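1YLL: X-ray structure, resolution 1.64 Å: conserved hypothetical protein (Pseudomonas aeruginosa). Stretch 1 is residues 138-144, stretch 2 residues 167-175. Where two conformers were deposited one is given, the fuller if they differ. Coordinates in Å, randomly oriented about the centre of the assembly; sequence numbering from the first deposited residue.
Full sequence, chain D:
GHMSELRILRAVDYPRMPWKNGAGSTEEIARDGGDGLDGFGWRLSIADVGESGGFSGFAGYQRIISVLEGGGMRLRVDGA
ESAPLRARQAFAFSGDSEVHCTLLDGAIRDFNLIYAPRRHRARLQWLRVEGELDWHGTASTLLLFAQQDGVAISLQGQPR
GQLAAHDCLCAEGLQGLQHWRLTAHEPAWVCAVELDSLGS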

ATOM      1  N   THR D 138      11.789  -5.352 -15.005  0.50 16.85           N
ATOM      2  CA  THR D 138      12.963  -5.949 -14.386  0.50 16.88           C
ATOM      3  C   THR D 138      14.135  -4.982 -14.253  0.50 18.44           C
ATOM      4  O   THR D 138      15.190  -5.353 -13.743  0.50 18.14           O
ATOM      5  CB  THR D 138      13.442  -7.176 -15.182  0.51 15.98           C
ATOM      6  OG1 THR D 138      14.630  -7.712 -14.587  0.24 18.55           O
ATOM      7  CG2 THR D 138      13.728  -6.789 -16.596  0.80 13.64           C
ATOM      8  N   ALA D 139      13.958  -3.743 -14.694  1.00 18.18           N
ATOM      9  CA  ALA D 139      15.043  -2.765 -14.615  1.00 18.30           C
ATOM     10  C   ALA D 139      15.629  -2.707 -13.224  1.00 19.08           C
ATOM     11  O   ALA D 139      14.897  -2.684 -12.215  1.00 20.73           O
ATOM     12  CB  ALA D 139      14.553  -1.378 -15.025  1.00 17.15           C
ATOM     13  N   SER D 140      16.953  -2.644 -13.187  1.00 19.43           N
ATOM     14  CA  SER D 140      17.688  -2.590 -11.933  1.00 21.47           C
ATOM     15  C   SER D 140      17.659  -1.199 -11.329  1.00 19.73           C
ATOM     16  O   SER D 140      17.767  -1.045 -10.119  1.00 19.37           O
ATOM     17  CB  SER D 140      19.131  -3.014 -12.162  1.00 24.47           C
ATOM     18  OG  SER D 140      19.781  -2.131 -13.044  1.00 32.16           O
ATOM     19  N   THR D 141      17.543  -0.176 -12.177  1.00 17.18           N
ATOM     20  CA  THR D 141      17.462   1.182 -11.653  1.00 17.39           C
ATOM     21  C   THR D 141      16.199   1.882 -12.127  1.00 16.28           C
ATOM     22  O   THR D 141      15.876   1.826 -13.319  1.00 16.93           O
ATOM     23  CB  THR D 141      18.675   2.019 -12.083  1.00 20.02           C
ATOM     24  OG1 THR D 141      19.848   1.539 -11.406  1.00 24.24           O
ATOM     25  CG2 THR D 141      18.463   3.499 -11.722  1.00 18.28           C
ATOM     26  N   LEU D 142      15.458   2.469 -11.191  1.00 14.70           N
ATOM     27  CA  LEU D 142      14.271   3.244 -11.535  1.00 15.58           C
ATOM     28  C   LEU D 142      14.360   4.647 -10.929  1.00 15.25           C
ATOM     29  O   LEU D 142      14.591   4.809  -9.739  1.00 15.46           O
ATOM     30  CB  LEU D 142      12.957   2.570 -11.076  1.00 15.36           C
ATOM     31  CG  LEU D 142      11.720   3.510 -11.131  1.00 16.95           C
ATOM     32  CD1 LEU D 142      11.372   3.834 -12.583  1.00 18.44           C
ATOM     33  CD2 LEU D 142      10.501   2.895 -10.471  1.00 15.55           C
ATOM     34  N   LEU D 143      14.211   5.672 -11.768  1.00 12.81           N
ATOM     35  CA  LEU D 143      14.170   7.032 -11.283  1.00 13.91           C
ATOM     36  C   LEU D 143      12.738   7.453 -11.644  1.00 13.43           C
ATOM     37  O   LEU D 143      12.325   7.372 -12.804  1.00 14.92           O
ATOM     38  CB  LEU D 143      15.190   7.908 -12.026  1.00 14.54           C
ATOM     39  CG  LEU D 143      16.628   7.409 -11.889  1.00 19.81           C
ATOM     40  CD1 LEU D 143      17.548   8.126 -12.870  1.00 22.55           C
ATOM     41  CD2 LEU D 143      17.049   7.628 -10.450  1.00 23.26           C
ATOM     42  N   LEU D 144      11.943   7.859 -10.654  1.00 11.46           N
ATOM     43  CA  LEU D 144      10.559   8.242 -10.943  1.00 13.78           C
ATOM     44  C   LEU D 144      10.388   9.695 -10.502  1.00 14.75           C
ATOM     45  O   LEU D 144      10.333   9.992  -9.310  1.00 13.63           O
ATOM     46  CB  LEU D 144       9.591   7.305 -10.183  1.00 13.05           C
ATOM     47  CG  LEU D 144       8.110   7.351 -10.530  1.00 17.71           C
ATOM     48  CD1 LEU D 144       7.546   8.695 -10.163  1.00 19.70           C
ATOM     49  CD2 LEU D 144       7.882   7.076 -12.024  1.00 16.49           C
ATOM     50  N   ASP D 167       9.876  16.098  -6.817  1.00 18.44           N
ATOM     51  CA  ASP D 167      10.614  15.111  -6.017  1.00 16.55           C
ATOM     52  C   ASP D 167      10.869  13.906  -6.945  1.00 16.90           C
ATOM     53  O   ASP D 167      10.171  13.720  -7.947  1.00 17.19           O
ATOM     54  CB  ASP D 167       9.802  14.615  -4.820  1.00 18.61           C
ATOM     55  CG  ASP D 167       9.661  15.668  -3.716  1.00 20.04           C
ATOM     56  OD1 ASP D 167       8.877  15.410  -2.771  1.00 20.05           O
ATOM     57  OD2 ASP D 167      10.320  16.734  -3.771  1.00 21.20           O
ATOM     58  N   CYS D 168      11.821  13.064  -6.571  1.00 15.17           N
ATOM     59  CA  CYS D 168      12.157  11.929  -7.415  1.00 15.27           C
ATOM     60  C   CYS D 168      12.543  10.670  -6.640  1.00 15.86           C
ATOM     61  O   CYS D 168      13.438  10.689  -5.815  1.00 16.19           O
ATOM     62  CB  CYS D 168      13.303  12.347  -8.343  1.00 15.93           C
ATOM     63  SG  CYS D 168      13.847  11.148  -9.648  1.00 16.51           S
ATOM     64  N   LEU D 169      11.855   9.579  -6.916  1.00 15.83           N
ATOM     65  CA  LEU D 169      12.212   8.329  -6.282  1.00 18.43           C
ATOM     66  C   LEU D 169      13.456   7.824  -6.992  1.00 18.96           C
ATOM     67  O   LEU D 169      13.556   7.929  -8.206  1.00 17.26           O
ATOM     68  CB  LEU D 169      11.124   7.295  -6.479  1.00 19.33           C
ATOM     69  CG  LEU D 169      11.587   5.919  -5.988  1.00 22.19           C
ATOM     70  CD1 LEU D 169      11.013   5.694  -4.604  1.00 27.29           C
ATOM     71  CD2 LEU D 169      11.158   4.831  -6.917  1.00 26.08           C
ATOM     72  N   CYS D 170      14.421   7.302  -6.242  1.00 18.10           N
ATOM     73  CA  CYS D 170      15.610   6.733  -6.882  1.00 19.21           C
ATOM     74  C   CYS D 170      15.767   5.339  -6.302  1.00 21.08           C
ATOM     75  O   CYS D 170      16.003   5.209  -5.099  1.00 24.23           O
ATOM     76  CB  CYS D 170      16.872   7.554  -6.572  1.00 23.25           C
ATOM     77  SG  CYS D 170      18.430   6.867  -7.338  1.00 32.21           S
ATOM     78  N   ALA D 171      15.596   4.306  -7.128  1.00 18.81           N
ATOM     79  CA  ALA D 171      15.766   2.921  -6.680  1.00 21.70           C
ATOM     80  C   ALA D 171      16.879   2.267  -7.500  1.00 21.56           C
ATOM     81  O   ALA D 171      16.835   2.223  -8.732  1.00 21.15           O
ATOM     82  CB  ALA D 171      14.466   2.131  -6.838  1.00 19.89           C
ATOM     83  N   GLU D 172      17.886   1.748  -6.813  1.00 22.69           N
ATOM     84  CA  GLU D 172      19.002   1.136  -7.514  1.00 23.98           C
ATOM     85  C   GLU D 172      19.241  -0.266  -6.998  1.00 23.24           C
ATOM     86  O   GLU D 172      18.825  -0.587  -5.899  1.00 24.47           O
ATOM     87  CB  GLU D 172      20.285   1.952  -7.300  1.00 27.04           C
ATOM     88  CG  GLU D 172      20.536   3.080  -8.273  1.00 31.69           C
ATOM     89  CD  GLU D 172      21.857   3.777  -7.975  1.00 33.30           C
ATOM     90  OE1 GLU D 172      21.964   4.392  -6.897  1.00 34.99           O
ATOM     91  OE2 GLU D 172      22.785   3.696  -8.811  1.00 37.52           O
ATOM     92  N   GLY D 173      19.903  -1.078  -7.806  1.00 22.76           N
ATOM     93  CA  GLY D 173      20.228  -2.436  -7.409  1.00 24.88           C
ATOM     94  C   GLY D 173      19.050  -3.372  -7.266  1.00 26.22           C
ATOM     95  O   GLY D 173      19.113  -4.344  -6.507  1.00 23.72           O
ATOM     96  N   LEU D 174      17.967  -3.073  -7.976  1.00 23.68           N
ATOM     97  CA  LEU D 174      16.767  -3.902  -7.938  1.00 23.94           C
ATOM     98  C   LEU D 174      17.078  -5.212  -8.630  1.00 23.98           C
ATOM     99  O   LEU D 174      17.783  -5.236  -9.638  1.00 23.80           O
ATOM    100  CB  LEU D 174      15.608  -3.192  -8.653  1.00 24.97           C
ATOM    101  CG  LEU D 174      15.109  -1.873  -8.041  1.00 25.18           C
ATOM    102  CD1 LEU D 174      14.419  -1.033  -9.112  1.00 25.26           C
ATOM    103  CD2 LEU D 174      14.153  -2.154  -6.916  1.00 27.71           C
ATOM    104  N   GLN D 175      16.564  -6.304  -8.072  1.00 24.06           N
ATOM    105  CA  GLN D 175      16.805  -7.644  -8.613  1.00 25.02           C
ATOM    106  C   GLN D 175      15.488  -8.337  -8.924  1.00 23.09           C
ATOM    107  O   GLN D 175      14.634  -8.435  -8.051  1.00 23.64           O
ATOM    108  CB  GLN D 175      17.560  -8.511  -7.593  1.00 28.47           C
ATOM    109  CG  GLN D 175      19.005  -8.113  -7.301  1.00 34.07           C
ATOM    110  CD  GLN D 175      19.976  -8.441  -8.440  1.00 33.76           C
ATOM    111  OE1 GLN D 175      19.675  -9.241  -9.324  1.00 38.25           O
ATOM    112  NE2 GLN D 175      21.157  -7.828  -8.404  1.00 38.13           N
TER
HETATM  113  O   HOH W   1      16.832  -6.310 -12.258  1.00 35.98           O
HETATM  114  O   HOH W   2      21.265  -0.459 -10.375  1.00 39.36           O

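Residues 141-144 and 168-171 pair as antiparallel strands, their axes approaching to 4.6 Å, and the contact buries 536 Å² in all. Two reciprocal pairs of backbone hydrogen bonds fix the register. Leu 142 N donates to Ala 171 O and Ala 171 N to Leu 142 O, both at 2.8 Å; Leu 144 N to Leu 169 O and Leu 169 N to Leu 144 O each span 2.9 Å. Between them, Leu 143 and Cys 170 form a non-hydrogen-bonded pair.

The side chains sort onto two faces. On one, Leu 142, Leu 144, Leu 169 and Ala 171 make a buried apolar layer. Leu 144 and Leu 169 meet at their bases, CB to CB at 4.0 Å, while CD2 of Leu 142 reaches diagonally to CD2 of Leu 169 at 4.1 Å. Ala 171, paired with Leu 142, offers only a methyl group, and the space beside it is taken by Leu 174, whose CD1 lies 3.9 Å from Ala 171 CB. Leu 174 extends this layer beyond the strand: its CB points toward stretch 1, and its CD1 lies 3.5 Å from Ala 139 O and 4.4 Å from Leu 142 CB. On the other face, the m rotamer of Leu 143 brings CD2 to 3.5 Å from Cys 170 SG, and its CB lies 4.2 Å from Cys 168 SG, so the leucine fits against both sulfurs.

Past the strands, stretch 2 turns through Gly 173, whose positive phi favours glycine, and returns to pairing where Leu 174 N donates to Ser 140 O at 3.0 Å. Two waters bridge the stretches here. One accepts from Gly 173 N at 3.0 Å and hydrogen-bonds Thr 141 OG1 at 2.7 Å; the other lies between Thr 138 O, at 2.4 Å, and Leu 174 O, at 3.0 Å, bridging the two carbonyls.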